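Side-chain contacts in ZT_dimer domain-containing protein (Thermotoga maritima, PDB 6VDA), which probably carries divalent metal ions such as zinc across the membrane as a cation diffusion facilitator, here represented by its metal-binding C-terminal domain: residues T7-D10 with M11-I15; E20-P23 with N24-N27. All blocks are in the same frame, centred on the assembly; numbering follows the deposited sequence.

How the interactions relate
Interactions 1 and 2 lie in series along the chain, the first within helix 6-19 and the second in the turn that leads from that helix into strand 26-36. Their centres are 18 Å apart and they do not touch, the nearest atoms being about 5 Å from each other. Both are surface contacts with one buried residue among those that touch: Met11 in interaction 1, which faces the sheet, and Val25 in interaction 2, which faces helix 54-71. The chemistry differs accordingly. Residues 7-15 are joined by i to i+4 backbone bonds in their later part and gather acidic groups, whereas 20-27 join a weak turn bond to an apolar contact and bind a sulfate.

Interaction 1 (T7-D10 with M11-I15); sequences TELD and MYDDI
Glu8 and Tyr12, one helical turn apart, run side by side and point the same way. The glutamate leaves with CG anti to its own N (chi1 -165°) and stays extended, which carries its carboxylate along the ring: Glu8 OE1 lies 4.1 Å from Tyr12 CE2, with carboxylate and ring planes 40° apart. The carbonyl of Glu8 approaches the same ring obliquely, its O 3.2 Å from Tyr12 CD2. Leu9 and Asp13 instead cross at a slant. Leu9 CG is 3.9 Å from Asp13 OD2, while the backbone beneath them is joined by a bond of 2.9 Å from Asp13 N to Leu9 O, the N-H...O angle being 159°. The next helical bond, Asp14 N to Asp10 O, measures 3.0 Å. With CG beside its own N, the Asp14 carboxylate folds back over the preceding turn, and OD1 lies 2.9 Å from Asp10 O, two acceptors without a bond. Met11 and Tyr12 pack on Ile33 of strand 26-36, and Met11 also on Tyr40, which seats the helix on the sheet. Asp10 OD2 and Asp14 OD2 stand 4.2 Å apart, like charges on one side of the helix. Arg72 forms long, weak ion pairs with both. The repulsion, together with the close approach of Asp14 OD1 to Asp10 O, might raise the pKa of Asp14 somewhat, and Arg72 may offset this.

Interaction 2 (E20-P23 with N24-N27); sequences ERFP and NVHN. With SO4 (sulfate ion), chain C.
A sulfate ion, probably from the crystallisation liquor, is gripped where the turn of residues 22-25 runs into strand 26-36. His26 ND1 donates to its O2 at 2.6 Å, with an N-H...O angle of 165°, and the sulfur lies in the plane of the imidazole, at its edge. The backbone supplies a second donor: Asn27 N bonds to sulfate O1 at 2.9 Å and, more weakly, to O4 of the same ion. For His26, chi1 (-67°) sets the ring beside the residue's own N, and the rotation about CB-CG (chi2 -72°) turns ND1 to the ion; NE2 lies 3.5 Å from Pro23 O, at an angle too poor for a bond. The chain reaches this point through a type I beta turn from Phe22 to Val25, closed by a weak bond of 3.4 Å from Val25 N to Phe22 O. Its two end residues also meet through their side chains, Phe22 CB being 3.6 Å from Val25 CG2. At the corner, Asn24 lies alongside the Pro23 ring and points the same way, its OD1 4.0 Å from Pro23 CD. Phe22 packs on Leu60, Lys63 and Ile64, and Val25 also on Ile64, fastening the connection after helix 6-19 to helix 54-71. Beyond the turn, backbone bonds between His26 and Glu47 pair strand 26-36 with strand 39-48, and Asn27 O accepts a hydrogen bond from the zinc ligand His29.

Interaction 1 (T7-D10 with M11-I15)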
ATOM      1  N   THR A   7       6.702 -25.448   9.244  1.00103.84           N
ATOM      2  CA  THR A   7       7.496 -24.208   9.470  1.00104.51           C
ATOM      3  C   THR A   7       6.725 -22.993   8.936  1.00102.08           C
ATOM      4  O   THR A   7       6.741 -21.947   9.611  1.00104.76           O
ATOM      5  CB  THR A   7       8.910 -24.314   8.883  1.00106.88           C
ATOM      6  OG1 THR A   7       9.467 -23.010   9.029  1.00106.42           O
ATOM      7  CG2 THR A   7       8.957 -24.750   7.434  1.00109.79           C
ATOM      8  N   GLU A   8       6.047 -23.140   7.795  1.00103.64           N
ATOM      9  CA  GLU A   8       5.240 -22.072   7.139  1.00102.67           C
ATOM     10  C   GLU A   8       4.053 -21.679   8.040  1.00 97.86           C
ATOM     11  O   GLU A   8       3.605 -20.526   7.940  1.00 91.01           O
ATOM     12  CB  GLU A   8       4.792 -22.562   5.759  1.00105.92           C
ATOM     13  CG  GLU A   8       4.287 -21.467   4.842  1.00105.42           C
ATOM     14  CD  GLU A   8       3.786 -21.972   3.500  1.00109.26           C
ATOM     15  OE1 GLU A   8       3.026 -21.236   2.840  1.00108.50           O
ATOM     16  OE2 GLU A   8       4.159 -23.101   3.117  1.00116.20           O
ATOM     17  N   LEU A   9       3.594 -22.595   8.903  1.00 99.99           N
ATOM     18  CA  LEU A   9       2.456 -22.401   9.846  1.00 97.41           C
ATOM     19  C   LEU A   9       2.902 -21.595  11.063  1.00 97.81           C
ATOM     20  O   LEU A   9       2.180 -20.640  11.409  1.00 92.01           O
ATOM     21  CB  LEU A   9       1.942 -23.778  10.278  1.00 98.81           C
ATOM     22  CG  LEU A   9       0.604 -23.776  11.013  1.00 95.34           C
ATOM     23  CD1 LEU A   9      -0.529 -23.448  10.051  1.00 91.45           C
ATOM     24  CD2 LEU A   9       0.368 -25.110  11.703  1.00 98.90           C
ATOM     25  N   ASP A  10       4.015 -21.998  11.696  1.00100.20           N
ATOM     26  CA  ASP A  10       4.621 -21.315  12.864  1.00 99.41           C
ATOM     27  C   ASP A  10       4.621 -19.806  12.568  1.00 90.63           C
ATOM     28  O   ASP A  10       4.181 -19.029  13.425  1.00 85.46           O
ATOM     29  CB  ASP A  10       6.027 -21.832  13.192  1.00104.68           C
ATOM     30  CG  ASP A  10       6.303 -21.821  14.691  1.00109.83           C
ATOM     31  OD1 ASP A  10       5.614 -22.581  15.419  1.00118.66           O
ATOM     32  OD2 ASP A  10       7.162 -20.977  15.132  1.00111.72           O
ATOM     33  N   MET A  11       5.042 -19.425  11.360  1.00 89.16           N
ATOM     34  CA  MET A  11       5.212 -18.003  10.947  1.00 90.98           C
ATOM     35  C   MET A  11       3.853 -17.291  10.894  1.00 89.41           C
ATOM     36  O   MET A  11       3.759 -16.191  11.488  1.00 86.91           O
ATOM     37  CB  MET A  11       5.890 -17.887   9.578  1.00 94.58           C
ATOM     38  CG  MET A  11       5.921 -16.461   9.039  1.00 93.95           C
ATOM     39  SD  MET A  11       6.785 -15.299  10.124  1.00 97.64           S
ATOM     40  CE  MET A  11       8.468 -15.586   9.574  1.00 97.17           C
ATOM     41  N   TYR A  12       2.855 -17.856  10.195  1.00 86.12           N
ATOM     42  CA  TYR A  12       1.488 -17.268  10.097  1.00 83.40           C
ATOM     43  C   TYR A  12       0.938 -17.114  11.515  1.00 82.86           C
ATOM     44  O   TYR A  12       0.317 -16.080  11.787  1.00 83.30           O
ATOM     45  CB  TYR A  12       0.544 -18.078   9.194  1.00 81.49           C
ATOM     46  CG  TYR A  12       0.745 -17.854   7.717  1.00 81.56           C
ATOM     47  CD1 TYR A  12       0.567 -16.602   7.150  1.00 81.13           C
ATOM     48  CD2 TYR A  12       1.128 -18.886   6.876  1.00 88.35           C
ATOM     49  CE1 TYR A  12       0.765 -16.381   5.796  1.00 83.10           C
ATOM     50  CE2 TYR A  12       1.331 -18.684   5.518  1.00 91.39           C
ATOM     51  CZ  TYR A  12       1.141 -17.426   4.972  1.00 89.38           C
ATOM     52  OH  TYR A  12       1.336 -17.211   3.636  1.00 93.21           O
ATOM     53  N   ASP A  13       1.209 -18.089  12.392  1.00 87.28           N
ATOM     54  CA  ASP A  13       0.742 -18.095  13.805  1.00 91.10           C
ATOM     55  C   ASP A  13       1.304 -16.852  14.501  1.00 90.58           C
ATOM     56  O   ASP A  13       0.505 -16.120  15.100  1.00 98.78           O
ATOM     57  CB  ASP A  13       1.101 -19.403  14.525  1.00 94.18           C
ATOM     58  CG  ASP A  13       0.218 -20.591  14.161  1.00 98.26           C
ATOM     59  OD1 ASP A  13      -0.908 -20.369  13.683  1.00 99.02           O
ATOM     60  OD2 ASP A  13       0.656 -21.739  14.366  1.00102.27           O
ATOM     61  N   ASP A  14       2.609 -16.593  14.372  1.00 93.23           N
ATOM     62  CA  ASP A  14       3.318 -15.456  15.027  1.00 94.60           C
ATOM     63  C   ASP A  14       2.803 -14.113  14.480  1.00 88.91           C
ATOM     64  O   ASP A  14       2.648 -13.177  15.280  1.00 87.43           O
ATOM     65  CB  ASP A  14       4.839 -15.588  14.876  1.00 96.43           C
ATOM     66  CG  ASP A  14       5.408 -16.820  15.566  1.00102.12           C
ATOM     67  OD1 ASP A  14       4.608 -17.697  15.958  1.00106.23           O
ATOM     68  OD2 ASP A  14       6.642 -16.898  15.710  1.00101.15           O
ATOM     69  N   ILE A  15       2.563 -14.015  13.167  1.00 88.24           N
ATOM     70  CA  ILE A  15       2.050 -12.780  12.497  1.00 86.16           C
ATOM     71  C   ILE A  15       0.671 -12.460  13.085  1.00 84.61           C
ATOM     72  O   ILE A  15       0.500 -11.370  13.652  1.00 80.09           O
ATOM     73  CB  ILE A  15       1.982 -12.957  10.967  1.00 88.05           C
ATOM     74  CG1 ILE A  15       3.364 -13.175  10.344  1.00 88.28           C
ATOM     75  CG2 ILE A  15       1.249 -11.789  10.322  1.00 87.88           C
ATOM     76  CD1 ILE A  15       3.323 -13.736   8.938  1.00 90.31           C
TER

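Interaction 2 (E20-P23 with N24-N27)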
ATOM      1  N   GLU A  20      -3.302  -9.471  16.855  1.00 83.59           N
ATOM      2  CA  GLU A  20      -4.299  -9.595  17.955  1.00 88.62           C
ATOM      3  C   GLU A  20      -3.999  -8.576  19.062  1.00 90.45           C
ATOM      4  O   GLU A  20      -4.925  -8.221  19.808  1.00 94.60           O
ATOM      5  CB  GLU A  20      -4.298 -11.010  18.541  1.00 94.64           C
ATOM      6  CG  GLU A  20      -5.092 -12.015  17.722  1.00 96.83           C
ATOM      7  CD  GLU A  20      -5.280 -13.365  18.395  1.00103.65           C
ATOM      8  OE1 GLU A  20      -4.623 -13.616  19.426  1.00108.27           O
ATOM      9  OE2 GLU A  20      -6.090 -14.164  17.890  1.00112.09           O
ATOM     10  N   ARG A  21      -2.742  -8.148  19.172  1.00 91.59           N
ATOM     11  CA  ARG A  21      -2.260  -7.133  20.147  1.00 94.17           C
ATOM     12  C   ARG A  21      -2.939  -5.780  19.893  1.00 90.72           C
ATOM     13  O   ARG A  21      -3.028  -4.980  20.850  1.00 87.83           O
ATOM     14  CB  ARG A  21      -0.734  -7.004  20.036  1.00 96.60           C
ATOM     15  CG  ARG A  21      -0.039  -6.612  21.329  1.00 98.66           C
ATOM     16  CD  ARG A  21       1.466  -6.757  21.241  1.00100.95           C
ATOM     17  NE  ARG A  21       1.949  -8.095  21.581  1.00100.89           N
ATOM     18  CZ  ARG A  21       3.159  -8.368  22.078  1.00100.93           C
ATOM     19  NH1 ARG A  21       4.026  -7.397  22.317  1.00100.89           N
ATOM     20  NH2 ARG A  21       3.497  -9.618  22.348  1.00102.32           N
ATOM     21  N   PHE A  22      -3.396  -5.539  18.657  1.00 86.57           N
ATOM     22  CA  PHE A  22      -3.891  -4.225  18.163  1.00 86.72           C
ATOM     23  C   PHE A  22      -5.411  -4.251  18.020  1.00 87.06           C
ATOM     24  O   PHE A  22      -5.947  -4.909  17.129  1.00 85.07           O
ATOM     25  CB  PHE A  22      -3.210  -3.881  16.836  1.00 83.14           C
ATOM     26  CG  PHE A  22      -1.736  -3.597  16.959  1.00 81.19           C
ATOM     27  CD1 PHE A  22      -1.286  -2.334  17.302  1.00 82.83           C
ATOM     28  CD2 PHE A  22      -0.800  -4.594  16.734  1.00 82.54           C
ATOM     29  CE1 PHE A  22       0.070  -2.077  17.421  1.00 86.14           C
ATOM     30  CE2 PHE A  22       0.557  -4.336  16.849  1.00 81.74           C
ATOM     31  CZ  PHE A  22       0.989  -3.076  17.191  1.00 84.83           C
ATOM     32  N   PRO A  23      -6.148  -3.509  18.877  1.00 89.36           N
ATOM     33  CA  PRO A  23      -7.609  -3.612  18.931  1.00 90.66           C
ATOM     34  C   PRO A  23      -8.344  -2.992  17.732  1.00 87.22           C
ATOM     35  O   PRO A  23      -9.421  -3.439  17.424  1.00 85.98           O
ATOM     36  CB  PRO A  23      -7.982  -2.854  20.218  1.00 92.07           C
ATOM     37  CG  PRO A  23      -6.840  -1.882  20.435  1.00 92.23           C
ATOM     38  CD  PRO A  23      -5.610  -2.540  19.842  1.00 90.29           C
ATOM     39  N   ASN A  24      -7.750  -1.978  17.106  1.00 87.90           N
ATOM     40  CA  ASN A  24      -8.351  -1.218  15.976  1.00 89.94           C
ATOM     41  C   ASN A  24      -7.901  -1.822  14.629  1.00 83.75           C
ATOM     42  O   ASN A  24      -8.332  -1.302  13.579  1.00 79.56           O
ATOM     43  CB  ASN A  24      -8.060   0.284  16.109  1.00 94.90           C
ATOM     44  CG  ASN A  24      -6.648   0.608  16.558  1.00 99.95           C
ATOM     45  OD1 ASN A  24      -5.756  -0.245  16.523  1.00 98.72           O
ATOM     46  ND2 ASN A  24      -6.440   1.841  16.999  1.00101.79           N
ATOM     47  N   VAL A  25      -7.092  -2.892  14.643  1.00 77.97           N
ATOM     48  CA  VAL A  25      -6.782  -3.713  13.431  1.00 76.86           C
ATOM     49  C   VAL A  25      -7.911  -4.729  13.242  1.00 76.83           C
ATOM     50  O   VAL A  25      -8.238  -5.423  14.212  1.00 80.15           O
ATOM     51  CB  VAL A  25      -5.419  -4.416  13.531  1.00 74.83           C
ATOM     52  CG1 VAL A  25      -5.275  -5.507  12.485  1.00 75.09           C
ATOM     53  CG2 VAL A  25      -4.278  -3.421  13.432  1.00 75.21           C
ATOM     54  N   HIS A  26      -8.503  -4.784  12.050  1.00 73.78           N
ATOM     55  CA  HIS A  26      -9.642  -5.682  11.734  1.00 73.89           C
ATOM     56  C   HIS A  26      -9.366  -6.456  10.442  1.00 71.63           C
ATOM     57  O   HIS A  26      -8.609  -5.947   9.589  1.00 66.45           O
ATOM     58  CB  HIS A  26     -10.950  -4.881  11.691  1.00 76.32           C
ATOM     59  CG  HIS A  26     -11.336  -4.343  13.026  1.00 76.98           C
ATOM     60  ND1 HIS A  26     -11.808  -5.154  14.034  1.00 77.12           N
ATOM     61  CD2 HIS A  26     -11.282  -3.093  13.533  1.00 76.08           C
ATOM     62  CE1 HIS A  26     -12.044  -4.425  15.101  1.00 77.95           C
ATOM     63  NE2 HIS A  26     -11.717  -3.157  14.821  1.00 76.66           N
ATOM     64  N   ASN A  27      -9.924  -7.666  10.354  1.00 71.23           N
ATOM     65  CA  ASN A  27     -10.009  -8.488   9.121  1.00 71.41           C
ATOM     66  C   ASN A  27      -8.674  -8.487   8.382  1.00 71.38           C
ATOM     67  O   ASN A  27      -8.619  -8.127   7.209  1.00 72.21           O
ATOM     68  CB  ASN A  27     -11.118  -7.975   8.203  1.00 70.80           C
ATOM     69  CG  ASN A  27     -11.454  -8.956   7.101  1.00 71.31           C
ATOM     70  OD1 ASN A  27     -11.875  -8.565   6.013  1.00 69.58           O
ATOM     71  ND2 ASN A  27     -11.275 -10.235   7.377  1.00 66.05           N
TER
HETATM   72  S   SO4 C 402     -11.970  -8.481  13.063  0.50 73.68           S
HETATM   73  O1  SO4 C 402     -10.587  -8.851  12.934  0.50 74.20           O
HETATM   74  O2  SO4 C 402     -12.161  -7.762  14.292  0.50 74.27           O
HETATM   75  O3  SO4 C 402     -12.788  -9.664  13.071  0.50 73.16           O
HETATM   76  O4  SO4 C 402     -12.351  -7.649  11.957  0.50 74.20           O